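Local coordinates for C. albicans actin interacting protein Aip5 (Candida albicans SC5314, PDB 6M4C) that interacts with actin and probably promotes actin filament nucleation together with the polarisome during filamentous growth, at residues A[5-8]-A[9-12]. Sequence-based numbering, arbitrary orientation.
Sequences KHLE and SQPV
Leu7 and Gln10 are the end residues of a type I beta turn, their CA atoms 5.3 Å apart, and the weak, long bond from Gln10 N to Leu7 O (3.5 Å) closes it. One residue earlier, His6 O accepts a weak bond from Ser9 N, bent to 129° at the hydrogen. The same oxygen is gripped a second time by the Ser9 hydroxyl: Ser9 OG donates to His6 O over 2.9 Å, lying in the carbonyl plane on a lone pair. Beyond the turn the chain runs through Pro11 into strand 12-16 of the thioredoxin-like sheet, where Val12 is buried.

Among the side chains, Gln10 meets both His6 and Leu7. Extended beyond CG, it brings its amide near both the imidazole and the leucine: Gln10 NE2 lies 3.6 Å from His6 NE2, with ring and amide planes inclined by 55°, while Gln10 OE1 lies 3.7 Å from Leu7 CD1. Leu7 points the same way as Gln10 and runs alongside it; with its CG set beside the backbone N (chi1 -86°), CD1 comes back toward Gln10 although CB points away. Both reach Arg71 of strand 68-71, Leu7 by side-chain contact and Gln10 through a hydrogen bond from Arg71 NE to OE1.

The turn's backbone bonds are thus weak; the Ser9 hydroxyl adds a bond to His6 O, and the Gln10–Arg71 bond links this surface turn to strand 68-71.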
loop_
_atom_site.group_PDB
_atom_site.type_symbol
_atom_site.label_atom_id
_atom_site.label_comp_id
_atom_site.label_asym_id
_atom_site.label_seq_id
_atom_site.Cartn_x
_atom_site.Cartn_y
_atom_site.Cartn_z
ATOM N N LYS A 5 5.392 16.414 -19.961
ATOM C CA LYS A 5 5.959 15.622 -18.870
ATOM C C LYS A 5 5.318 14.245 -18.870
ATOM O O LYS A 5 5.916 13.323 -19.416
ATOM C CB LYS A 5 5.648 16.206 -17.488
ATOM N N HIS A 6 4.121 14.142 -18.252
ATOM C CA HIS A 6 3.384 12.886 -18.148
ATOM C C HIS A 6 4.084 11.928 -17.181
ATOM O O HIS A 6 3.435 11.087 -16.554
ATOM C CB HIS A 6 3.125 12.251 -19.533
ATOM C CG HIS A 6 3.408 10.779 -19.636
ATOM N ND1 HIS A 6 4.689 10.258 -19.772
ATOM C CD2 HIS A 6 2.588 9.705 -19.668
ATOM C CE1 HIS A 6 4.642 8.941 -19.856
ATOM N NE2 HIS A 6 3.364 8.577 -19.813
ATOM N N LEU A 7 5.417 12.042 -17.097
ATOM C CA LEU A 7 6.159 11.319 -16.091
ATOM C C LEU A 7 5.696 11.816 -14.731
ATOM O O LEU A 7 5.780 11.091 -13.743
ATOM C CB LEU A 7 7.658 11.576 -16.264
ATOM C CG LEU A 7 8.425 10.686 -17.243
ATOM C CD1 LEU A 7 7.566 9.541 -17.774
ATOM C CD2 LEU A 7 8.972 11.532 -18.373
ATOM N N GLU A 8 5.214 13.068 -14.694
ATOM C CA GLU A 8 4.682 13.620 -13.456
ATOM C C GLU A 8 3.341 12.952 -13.128
ATOM O O GLU A 8 3.011 12.715 -11.964
ATOM C CB GLU A 8 4.690 15.152 -13.472
ATOM C CG GLU A 8 6.095 15.751 -13.541
ATOM C CD GLU A 8 6.335 17.231 -13.265
ATOM O OE1 GLU A 8 5.535 17.854 -12.538
ATOM O OE2 GLU A 8 7.347 17.759 -13.768
ATOM N N SER A 9 2.604 12.570 -14.171
ATOM C CA SER A 9 1.270 12.031 -13.994
ATOM C C SER A 9 1.309 10.545 -13.637
ATOM O O SER A 9 0.272 9.879 -13.614
ATOM C CB SER A 9 0.456 12.255 -15.232
ATOM O OG SER A 9 0.606 11.141 -16.107
ATOM N N GLN A 10 2.495 10.014 -13.347
ATOM C CA GLN A 10 2.609 8.570 -13.314
ATOM C C GLN A 10 2.640 8.073 -11.876
ATOM O O GLN A 10 3.161 8.753 -11.001
ATOM C CB GLN A 10 3.827 8.145 -14.117
ATOM C CG GLN A 10 3.457 7.595 -15.475
ATOM C CD GLN A 10 4.700 7.019 -16.101
ATOM O OE1 GLN A 10 5.806 7.152 -15.582
ATOM N NE2 GLN A 10 4.517 6.347 -17.221
ATOM N N PRO A 11 2.063 6.885 -11.593
ATOM C CA PRO A 11 1.961 6.369 -10.230
ATOM C C PRO A 11 3.310 6.264 -9.541
ATOM O O PRO A 11 4.215 5.623 -10.055
ATOM C CB PRO A 11 1.443 4.941 -10.456
ATOM C CG PRO A 11 0.607 5.062 -11.695
ATOM C CD PRO A 11 1.406 6.007 -12.568
ATOM N N VAL A 12 3.441 6.882 -8.370
ATOM C CA VAL A 12 4.650 6.695 -7.583
ATOM C C VAL A 12 4.399 5.661 -6.484
ATOM O O VAL A 12 3.395 5.713 -5.795
ATOM C CB VAL A 12 5.185 8.023 -7.026
ATOM C CG1 VAL A 12 6.343 7.778 -6.070
ATOM C CG2 VAL A 12 5.559 9.013 -8.133
#